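Local coordinates for protein NolR (Sinorhizobium fredii, PDB 4OMZ) that binds DNA as a helix-turn-helix transcription factor of the ArsR family and regulates rhizobial nodulation and symbiosis genes, at residues L35-V39 with V90-L94. Residues are numbered along the deposited sequence; the frame is centred on the assembly and turned at random.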
ATOM      1  N   LEU A  35       8.452   8.895  -3.945  1.00 42.28           N
ATOM      2  CA  LEU A  35       8.721   8.865  -2.508  1.00 46.17           C
ATOM      3  C   LEU A  35      10.122   8.353  -2.198  1.00 42.33           C
ATOM      4  O   LEU A  35      10.751   8.804  -1.246  1.00 42.46           O
ATOM      5  CB  LEU A  35       7.684   8.003  -1.776  1.00 41.06           C
ATOM      6  CG  LEU A  35       6.330   8.663  -1.523  1.00 40.54           C
ATOM      7  CD1 LEU A  35       5.311   7.641  -1.081  1.00 39.78           C
ATOM      8  CD2 LEU A  35       6.461   9.767  -0.491  1.00 40.54           C
ATOM      9  N   ASP A  36      10.607   7.410  -3.001  1.00 49.92           N
ATOM     10  CA  ASP A  36      11.972   6.917  -2.848  1.00 47.67           C
ATOM     11  C   ASP A  36      12.946   8.082  -3.042  1.00 47.09           C
ATOM     12  O   ASP A  36      13.760   8.424  -2.156  1.00 47.66           O
ATOM     13  CB  ASP A  36      12.247   5.797  -3.851  1.00 43.44           C
ATOM     14  CG  ASP A  36      13.294   4.817  -3.362  1.00 55.82           C
ATOM     15  OD1 ASP A  36      13.058   4.169  -2.321  1.00 58.30           O
ATOM     16  OD2 ASP A  36      14.347   4.685  -4.021  1.00 64.16           O
ATOM     17  N   SER A  37      12.786   8.751  -4.178  1.00 44.24           N
ATOM     18  CA  SER A  37      13.645   9.869  -4.519  1.00 44.95           C
ATOM     19  C   SER A  37      13.578  10.989  -3.476  1.00 44.79           C
ATOM     20  O   SER A  37      14.606  11.515  -3.058  1.00 45.28           O
ATOM     21  CB  SER A  37      13.264  10.398  -5.898  1.00 45.36           C
ATOM     22  OG  SER A  37      13.203   9.346  -6.840  1.00 45.54           O
ATOM     23  N   LEU A  38      12.370  11.329  -3.041  1.00 46.82           N
ATOM     24  CA  LEU A  38      12.164  12.402  -2.075  1.00 44.04           C
ATOM     25  C   LEU A  38      12.657  12.028  -0.685  1.00 43.90           C
ATOM     26  O   LEU A  38      12.976  12.905   0.120  1.00 44.11           O
ATOM     27  CB  LEU A  38      10.687  12.784  -2.017  1.00 43.44           C
ATOM     28  CG  LEU A  38      10.164  13.514  -3.252  1.00 43.74           C
ATOM     29  CD1 LEU A  38       8.770  14.066  -3.004  1.00 43.23           C
ATOM     30  CD2 LEU A  38      11.126  14.631  -3.623  1.00 48.64           C
ATOM     31  N   VAL A  39      12.705  10.734  -0.387  1.00 47.08           N
ATOM     32  CA  VAL A  39      13.271  10.317   0.887  1.00 57.88           C
ATOM     33  C   VAL A  39      14.781  10.495   0.849  1.00 60.94           C
ATOM     34  O   VAL A  39      15.387  10.867   1.855  1.00 44.84           O
ATOM     35  CB  VAL A  39      12.925   8.845   1.231  1.00 48.11           C
ATOM     36  CG1 VAL A  39      13.977   8.238   2.145  1.00 43.70           C
ATOM     37  CG2 VAL A  39      11.559   8.764   1.883  1.00 45.30           C
ATOM     38  N   VAL A  90       5.965   6.621   5.595  1.00 32.00           N
ATOM     39  CA  VAL A  90       6.539   6.270   4.304  1.00 38.59           C
ATOM     40  C   VAL A  90       7.815   5.473   4.516  1.00 34.31           C
ATOM     41  O   VAL A  90       8.037   4.460   3.860  1.00 40.71           O
ATOM     42  CB  VAL A  90       6.843   7.521   3.438  1.00 18.55           C
ATOM     43  CG1 VAL A  90       7.679   7.142   2.224  1.00 19.04           C
ATOM     44  CG2 VAL A  90       5.549   8.181   2.995  1.00 18.76           C
ATOM     45  N   MET A  91       8.640   5.906   5.460  1.00 24.97           N
ATOM     46  CA  MET A  91       9.888   5.207   5.708  1.00 28.89           C
ATOM     47  C   MET A  91       9.662   3.794   6.235  1.00 27.22           C
ATOM     48  O   MET A  91      10.399   2.875   5.875  1.00 33.31           O
ATOM     49  CB  MET A  91      10.765   6.007   6.673  1.00 23.85           C
ATOM     50  CG  MET A  91      11.616   7.039   5.954  1.00 23.37           C
ATOM     51  SD  MET A  91      12.254   8.336   7.019  1.00 56.70           S
ATOM     52  CE  MET A  91      12.032   9.742   5.936  1.00 60.43           C
ATOM     53  N   LYS A  92       8.644   3.607   7.066  1.00 18.73           N
ATOM     54  CA  LYS A  92       8.353   2.270   7.570  1.00 22.77           C
ATOM     55  C   LYS A  92       7.867   1.355   6.451  1.00 24.97           C
ATOM     56  O   LYS A  92       8.269   0.189   6.373  1.00 24.74           O
ATOM     57  CB  LYS A  92       7.330   2.324   8.702  1.00 19.24           C
ATOM     58  CG  LYS A  92       7.951   2.697  10.041  1.00 19.99           C
ATOM     59  CD  LYS A  92       6.912   3.133  11.058  1.00 23.69           C
ATOM     60  CE  LYS A  92       7.547   3.317  12.417  1.00 24.82           C
ATOM     61  NZ  LYS A  92       7.348   2.121  13.273  1.00 47.53           N
ATOM     62  N   ILE A  93       7.014   1.877   5.573  1.00 26.27           N
ATOM     63  CA  ILE A  93       6.528   1.052   4.469  1.00 35.22           C
ATOM     64  C   ILE A  93       7.665   0.727   3.499  1.00 36.37           C
ATOM     65  O   ILE A  93       7.792  -0.413   3.057  1.00 41.28           O
ATOM     66  CB  ILE A  93       5.368   1.721   3.716  1.00 29.02           C
ATOM     67  CG1 ILE A  93       4.161   1.862   4.648  1.00 25.09           C
ATOM     68  CG2 ILE A  93       4.978   0.900   2.497  1.00 18.85           C
ATOM     69  CD1 ILE A  93       3.696   0.554   5.240  1.00 18.80           C
ATOM     70  N   LEU A  94       8.501   1.716   3.190  1.00 34.23           N
ATOM     71  CA  LEU A  94       9.658   1.487   2.326  1.00 29.01           C
ATOM     72  C   LEU A  94      10.590   0.467   2.963  1.00 25.02           C
ATOM     73  O   LEU A  94      11.230  -0.302   2.262  1.00 21.19           O
ATOM     74  CB  LEU A  94      10.425   2.784   2.036  1.00 20.03           C
ATOM     75  CG  LEU A  94       9.848   3.853   1.100  1.00 20.09           C
ATOM     76  CD1 LEU A  94      10.879   4.950   0.874  1.00 22.33           C
ATOM     77  CD2 LEU A  94       9.433   3.259  -0.225  1.00 20.75           C
TER
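The axes of 35-39 and 90-94, on helices 29-40 and 88-101, approach to 11.1 Å and cross at -116°, and mostly apolar side chains fill the gap. Val39 is the central piece: with chi1 at t, its CG2 lies 4.0 Å from Leu94 CD1, 4.2 Å from Val90 CG1 and 4.2 Å from Met91 CE, so one methyl meets three residues of the facing turn. Leu94, an mt rotamer, extends its CD1 to within 3.9 Å of Asp36 OD1, a van der Waals approach at the more open border. Leu35, also mt, sends CD2 to 3.9 Å from Val90 CG2; Val90 (t) places CG1 between Leu35 and Val39, 4.0 Å from Leu35 CD2. Met91 points its CA-to-CB bond sideways, and an extended chi2 followed by an off-well chi3 of -139° brings its terminal methyl back over Val39. On the inner side, Leu35 and Val90 both rest on Met26 of helix 10-26. Beyond Val90 and Leu94, Ile93 packs on Ala96 and Lys92 forms a salt bridge with Glu99, both of the second subunit, while Leu38 and Ser37 reach helix 45-51, so the crossing joins the winged helix-turn-helix core to the C-terminal helix at the dimer interface.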